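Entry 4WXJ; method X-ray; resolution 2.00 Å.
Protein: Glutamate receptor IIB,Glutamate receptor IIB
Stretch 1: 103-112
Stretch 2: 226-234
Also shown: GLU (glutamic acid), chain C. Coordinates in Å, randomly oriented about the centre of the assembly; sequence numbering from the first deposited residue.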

ATOM      1  N   ARG A 103      -6.612  -2.199 -11.748  1.00 21.45           N
ATOM      2  CA  ARG A 103      -5.283  -2.783 -11.892  1.00 20.14           C
ATOM      3  C   ARG A 103      -5.358  -4.196 -12.458  1.00 26.87           C
ATOM      4  O   ARG A 103      -4.576  -4.566 -13.333  1.00 20.97           O
ATOM      5  CB  ARG A 103      -4.559  -2.796 -10.548  1.00 17.97           C
ATOM      6  CG  ARG A 103      -4.143  -1.420 -10.072  1.00 17.76           C
ATOM      7  CD  ARG A 103      -3.629  -1.461  -8.650  1.00 22.31           C
ATOM      8  NE  ARG A 103      -3.138  -0.158  -8.208  1.00 17.98           N
ATOM      9  CZ  ARG A 103      -2.772   0.117  -6.961  1.00 16.51           C
ATOM     10  NH1 ARG A 103      -2.852  -0.817  -6.023  1.00 16.58           N
ATOM     11  NH2 ARG A 103      -2.335   1.327  -6.648  1.00 16.41           N
ATOM     12  N   ARG A 104      -6.306  -4.980 -11.959  1.00 20.03           N
ATOM     13  CA  ARG A 104      -6.461  -6.360 -12.398  1.00 24.00           C
ATOM     14  C   ARG A 104      -6.863  -6.435 -13.872  1.00 31.27           C
ATOM     15  O   ARG A 104      -6.708  -7.474 -14.513  1.00 29.64           O
ATOM     16  CB  ARG A 104      -7.498  -7.076 -11.528  1.00 21.99           C
ATOM     17  CG  ARG A 104      -7.676  -8.558 -11.830  1.00 24.02           C
ATOM     18  CD  ARG A 104      -6.381  -9.338 -11.658  1.00 24.34           C
ATOM     19  NE  ARG A 104      -6.576 -10.762 -11.910  1.00 34.84           N
ATOM     20  CZ  ARG A 104      -6.566 -11.321 -13.115  1.00 33.80           C
ATOM     21  NH1 ARG A 104      -6.367 -10.584 -14.202  1.00 32.08           N
ATOM     22  NH2 ARG A 104      -6.757 -12.626 -13.237  1.00 45.06           N
ATOM     23  N   SER A 105      -7.367  -5.327 -14.406  1.00 27.56           N
ATOM     24  CA  SER A 105      -7.778  -5.270 -15.806  1.00 28.55           C
ATOM     25  C   SER A 105      -6.584  -5.201 -16.757  1.00 30.38           C
ATOM     26  O   SER A 105      -6.693  -5.593 -17.918  1.00 35.72           O
ATOM     27  CB  SER A 105      -8.688  -4.065 -16.047  1.00 23.38           C
ATOM     28  OG  SER A 105      -9.876  -4.160 -15.280  1.00 36.93           O
ATOM     29  N   VAL A 106      -5.452  -4.709 -16.259  1.00 28.18           N
ATOM     30  CA  VAL A 106      -4.279  -4.469 -17.101  1.00 27.49           C
ATOM     31  C   VAL A 106      -3.087  -5.360 -16.744  1.00 26.43           C
ATOM     32  O   VAL A 106      -2.214  -5.592 -17.580  1.00 34.67           O
ATOM     33  CB  VAL A 106      -3.838  -2.992 -17.025  1.00 30.92           C
ATOM     34  CG1 VAL A 106      -4.878  -2.100 -17.687  1.00 28.66           C
ATOM     35  CG2 VAL A 106      -3.600  -2.568 -15.581  1.00 22.17           C
ATOM     36  N   VAL A 107      -3.046  -5.848 -15.506  1.00 32.82           N
ATOM     37  CA  VAL A 107      -2.009  -6.788 -15.088  1.00 24.32           C
ATOM     38  C   VAL A 107      -2.621  -7.914 -14.268  1.00 23.85           C
ATOM     39  O   VAL A 107      -3.736  -7.790 -13.763  1.00 25.78           O
ATOM     40  CB  VAL A 107      -0.899  -6.097 -14.258  1.00 24.36           C
ATOM     41  CG1 VAL A 107      -0.220  -5.008 -15.076  1.00 28.66           C
ATOM     42  CG2 VAL A 107      -1.460  -5.521 -12.961  1.00 25.22           C
ATOM     43  N   ASP A 108      -1.884  -9.012 -14.136  1.00 31.27           N
ATOM     44  CA  ASP A 108      -2.332 -10.145 -13.335  1.00 25.97           C
ATOM     45  C   ASP A 108      -1.830 -10.006 -11.902  1.00 18.49           C
ATOM     46  O   ASP A 108      -0.963  -9.181 -11.618  1.00 19.88           O
ATOM     47  CB  ASP A 108      -1.841 -11.462 -13.942  1.00 26.72           C
ATOM     48  CG  ASP A 108      -2.914 -12.533 -13.964  1.00 32.95           C
ATOM     49  OD1 ASP A 108      -3.645 -12.674 -12.960  1.00 34.94           O
ATOM     50  OD2 ASP A 108      -3.032 -13.231 -14.992  1.00 39.80           O
ATOM     51  N   PHE A 109      -2.387 -10.815 -11.007  1.00 18.45           N
ATOM     52  CA  PHE A 109      -1.944 -10.855  -9.618  1.00 13.61           C
ATOM     53  C   PHE A 109      -1.788 -12.290  -9.146  1.00 19.06           C
ATOM     54  O   PHE A 109      -2.495 -13.189  -9.601  1.00 22.17           O
ATOM     55  CB  PHE A 109      -2.931 -10.123  -8.706  1.00 22.13           C
ATOM     56  CG  PHE A 109      -2.695  -8.643  -8.614  1.00 21.50           C
ATOM     57  CD1 PHE A 109      -3.339  -7.767  -9.472  1.00 29.06           C
ATOM     58  CD2 PHE A 109      -1.834  -8.128  -7.661  1.00 23.45           C
ATOM     59  CE1 PHE A 109      -3.124  -6.403  -9.384  1.00 20.00           C
ATOM     60  CE2 PHE A 109      -1.617  -6.766  -7.567  1.00 29.07           C
ATOM     61  CZ  PHE A 109      -2.263  -5.904  -8.431  1.00 22.42           C
ATOM     62  N   THR A 110      -0.852 -12.498  -8.230  1.00 26.82           N
ATOM     63  CA  THR A 110      -0.735 -13.775  -7.546  1.00 26.34           C
ATOM     64  C   THR A 110      -1.851 -13.868  -6.520  1.00 24.80           C
ATOM     65  O   THR A 110      -2.623 -12.922  -6.346  1.00 24.26           O
ATOM     66  CB  THR A 110       0.623 -13.930  -6.836  1.00 23.39           C
ATOM     67  OG1 THR A 110       0.736 -12.949  -5.796  1.00 19.35           O
ATOM     68  CG2 THR A 110       1.768 -13.758  -7.820  1.00 23.63           C
ATOM     69  N   VAL A 111      -1.942 -15.006  -5.844  1.00 19.57           N
ATOM     70  CA  VAL A 111      -2.762 -15.088  -4.646  1.00 25.19           C
ATOM     71  C   VAL A 111      -2.232 -14.047  -3.668  1.00 20.05           C
ATOM     72  O   VAL A 111      -1.041 -13.740  -3.684  1.00 18.99           O
ATOM     73  CB  VAL A 111      -2.722 -16.482  -3.994  1.00 21.49           C
ATOM     74  CG1 VAL A 111      -3.388 -17.509  -4.888  1.00 29.47           C
ATOM     75  CG2 VAL A 111      -1.286 -16.888  -3.680  1.00 26.27           C
ATOM     76  N   PRO A 112      -3.107 -13.493  -2.818  1.00 19.57           N
ATOM     77  CA  PRO A 112      -2.588 -12.472  -1.901  1.00 22.70           C
ATOM     78  C   PRO A 112      -1.608 -13.025  -0.873  1.00 17.82           C
ATOM     79  O   PRO A 112      -1.723 -14.190  -0.493  1.00 15.79           O
ATOM     80  CB  PRO A 112      -3.849 -11.951  -1.204  1.00 19.26           C
ATOM     81  CG  PRO A 112      -4.985 -12.346  -2.086  1.00 29.27           C
ATOM     82  CD  PRO A 112      -4.569 -13.636  -2.716  1.00 29.59           C
TER
HETATM   83  N   GLU C 301      -1.756  -0.108  -1.011  1.00 15.97           N
HETATM   84  CA  GLU C 301      -2.407   1.047  -1.688  1.00 13.27           C
HETATM   85  C   GLU C 301      -2.330   0.887  -3.202  1.00 20.41           C
HETATM   86  O   GLU C 301      -1.924  -0.167  -3.696  1.00 17.46           O
HETATM   87  CB  GLU C 301      -1.748   2.354  -1.254  1.00 14.41           C
HETATM   88  CG  GLU C 301      -2.076   2.782   0.168  1.00 19.12           C
HETATM   89  CD  GLU C 301      -3.426   3.478   0.298  1.00 17.37           C
HETATM   90  OE1 GLU C 301      -3.862   3.704   1.446  1.00 22.62           O
HETATM   91  OE2 GLU C 301      -4.050   3.805  -0.737  1.00 22.59           O
HETATM   92  OXT GLU C 301      -2.673   1.793  -3.965  1.00 18.23           O
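Stretch 2 226-234: YGIAVPLNA

Two segments far apart in sequence can be joined edge to edge by a short antiparallel ladder, with side chains finishing what the backbone begins; this glutamate receptor offers a compact example. The extended run through Tyr-226 to Val-230, already a strand before the stretch opens, passes Asp-108 to Thr-110, their N-to-C directions 141° apart and their axes approaching to 4.6 Å. Further along, Pro-231 to Ala-234 form a type II turn, with Asn-233 at phi/psi 62/34.

Backbone hydrogen bonds set the register. Asp-108 and Val-230 form a reciprocal pair: Asp-108 N donates to Val-230 O (2.7 Å), and Val-230 N to Asp-108 O (3.0 Å). One step along, Phe-109 faces Ala-229 without such bonds, their CA atoms 4.6 Å apart; each CA of the pair makes a CA-H...O contact, Phe-109 CA to Ile-228 O (3.4 Å) and Ala-229 CA to Asp-108 O (3.5 Å). Thr-110 N then donates to Ile-228 O at 2.9 Å.

Polar side chains and one water extend the pattern. Ile-228 N donates to Thr-110 OG1 (3.1 Å), so a hydroxyl receives the amide where a carbonyl might have done so, while OG1 itself donates to Val-111 O (2.9 Å). At the turn, Asn-233 N makes a weak bond to Asp-108 OD2 (3.4 Å). A water bridges the same end, donating to Val-106 O and accepting from Leu-232 N.

Packing contacts complete the fit. The apolar methyl of Ala-229 lies over one face of the Phe-109 ring, its CB 3.9 Å from CE2, whereas Gly-227 O meets the ring edge, 3.5 Å from Phe-109 CE2. An ideal CB on Gly-227 would fall just 3.0 Å from Phe-109 CD2, a tight approach. The end of the Leu-232 side chain comes close to stretch 1, CD1 lying 3.3 Å from Val-106 O and CD2 3.8 Å from Arg-104 NH1. The contact buries 628 Å², counting both sides.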

ATOM      1  N   TYR A 226      -3.076  -7.521  -0.399  1.00 12.14           N
ATOM      2  CA  TYR A 226      -1.830  -7.268  -1.117  1.00 11.87           C
ATOM      3  C   TYR A 226      -1.470  -8.484  -1.956  1.00 29.77           C
ATOM      4  O   TYR A 226      -1.508  -9.614  -1.468  1.00 18.67           O
ATOM      5  CB  TYR A 226      -0.675  -6.963  -0.162  1.00 19.44           C
ATOM      6  CG  TYR A 226      -0.804  -5.686   0.636  1.00 12.09           C
ATOM      7  CD1 TYR A 226      -1.615  -4.642   0.210  1.00 16.67           C
ATOM      8  CD2 TYR A 226      -0.098  -5.525   1.819  1.00 12.22           C
ATOM      9  CE1 TYR A 226      -1.722  -3.477   0.949  1.00 12.05           C
ATOM     10  CE2 TYR A 226      -0.198  -4.368   2.560  1.00 15.39           C
ATOM     11  CZ  TYR A 226      -1.010  -3.349   2.122  1.00 12.18           C
ATOM     12  OH  TYR A 226      -1.103  -2.195   2.865  1.00 14.19           O
ATOM     13  N   GLY A 227      -1.106  -8.243  -3.211  1.00 20.02           N
ATOM     14  CA  GLY A 227      -0.696  -9.304  -4.110  1.00 18.05           C
ATOM     15  C   GLY A 227       0.518  -8.897  -4.921  1.00 17.22           C
ATOM     16  O   GLY A 227       0.768  -7.709  -5.129  1.00 18.62           O
ATOM     17  N   ILE A 228       1.282  -9.886  -5.366  1.00 15.59           N
ATOM     18  CA  ILE A 228       2.385  -9.634  -6.279  1.00 22.87           C
ATOM     19  C   ILE A 228       1.826  -9.467  -7.684  1.00 11.99           C
ATOM     20  O   ILE A 228       1.100 -10.331  -8.179  1.00 17.10           O
ATOM     21  CB  ILE A 228       3.425 -10.771  -6.254  1.00 30.22           C
ATOM     22  CG1 ILE A 228       4.117 -10.813  -4.888  1.00 31.34           C
ATOM     23  CG2 ILE A 228       4.450 -10.579  -7.377  1.00 22.30           C
ATOM     24  CD1 ILE A 228       5.148 -11.921  -4.735  1.00 33.76           C
ATOM     25  N   ALA A 229       2.163  -8.352  -8.320  1.00 20.32           N
ATOM     26  CA  ALA A 229       1.685  -8.065  -9.665  1.00 24.94           C
ATOM     27  C   ALA A 229       2.625  -8.664 -10.708  1.00 25.92           C
ATOM     28  O   ALA A 229       3.847  -8.567 -10.582  1.00 22.17           O
ATOM     29  CB  ALA A 229       1.552  -6.565  -9.870  1.00 24.48           C
ATOM     30  N   VAL A 230       2.042  -9.289 -11.726  1.00 24.56           N
ATOM     31  CA  VAL A 230       2.800  -9.819 -12.853  1.00 30.46           C
ATOM     32  C   VAL A 230       2.056  -9.514 -14.151  1.00 36.17           C
ATOM     33  O   VAL A 230       0.852  -9.254 -14.126  1.00 32.35           O
ATOM     34  CB  VAL A 230       3.027 -11.341 -12.730  1.00 24.48           C
ATOM     35  CG1 VAL A 230       3.802 -11.665 -11.459  1.00 37.21           C
ATOM     36  CG2 VAL A 230       1.697 -12.093 -12.754  1.00 28.72           C
ATOM     37  N   PRO A 231       2.766  -9.545 -15.291  1.00 37.78           N
ATOM     38  CA  PRO A 231       2.095  -9.298 -16.573  1.00 39.31           C
ATOM     39  C   PRO A 231       0.977 -10.302 -16.826  1.00 27.24           C
ATOM     40  O   PRO A 231       1.074 -11.441 -16.372  1.00 32.49           O
ATOM     41  CB  PRO A 231       3.221  -9.456 -17.600  1.00 41.95           C
ATOM     42  CG  PRO A 231       4.477  -9.238 -16.834  1.00 48.80           C
ATOM     43  CD  PRO A 231       4.211  -9.775 -15.465  1.00 44.57           C
ATOM     44  N   LEU A 232      -0.070  -9.875 -17.526  1.00 26.94           N
ATOM     45  CA  LEU A 232      -1.213 -10.738 -17.806  1.00 37.85           C
ATOM     46  C   LEU A 232      -0.785 -12.051 -18.452  1.00 50.72           C
ATOM     47  O   LEU A 232      -0.016 -12.062 -19.414  1.00 47.68           O
ATOM     48  CB  LEU A 232      -2.219 -10.014 -18.706  1.00 30.27           C
ATOM     49  CG  LEU A 232      -3.121  -9.005 -17.993  1.00 37.87           C
ATOM     50  CD1 LEU A 232      -3.794  -8.081 -18.993  1.00 35.19           C
ATOM     51  CD2 LEU A 232      -4.167  -9.719 -17.141  1.00 30.27           C
ATOM     52  N   ASN A 233      -1.281 -13.153 -17.895  1.00 56.83           N
ATOM     53  CA  ASN A 233      -1.017 -14.489 -18.418  1.00 62.78           C
ATOM     54  C   ASN A 233       0.465 -14.855 -18.394  1.00 58.55           C
ATOM     55  O   ASN A 233       0.952 -15.562 -19.276  1.00 66.28           O
ATOM     56  CB  ASN A 233      -1.563 -14.608 -19.843  1.00 70.21           C
ATOM     57  CG  ASN A 233      -3.025 -14.222 -19.935  1.00 72.67           C
ATOM     58  OD1 ASN A 233      -3.840 -14.640 -19.112  1.00 68.34           O
ATOM     59  ND2 ASN A 233      -3.365 -13.413 -20.932  1.00 74.08           N
ATOM     60  N   ALA A 234       1.177 -14.376 -17.380  1.00 48.17           N
ATOM     61  CA  ALA A 234       2.568 -14.767 -17.175  1.00 43.80           C
ATOM     62  C   ALA A 234       2.627 -16.226 -16.734  1.00 46.18           C
ATOM     63  O   ALA A 234       1.804 -16.674 -15.935  1.00 36.67           O
ATOM     64  CB  ALA A 234       3.233 -13.869 -16.147  1.00 39.17           C
TER
HETATM   65  O   HOH W   1       0.072  -6.787 -18.064  1.00 35.56           O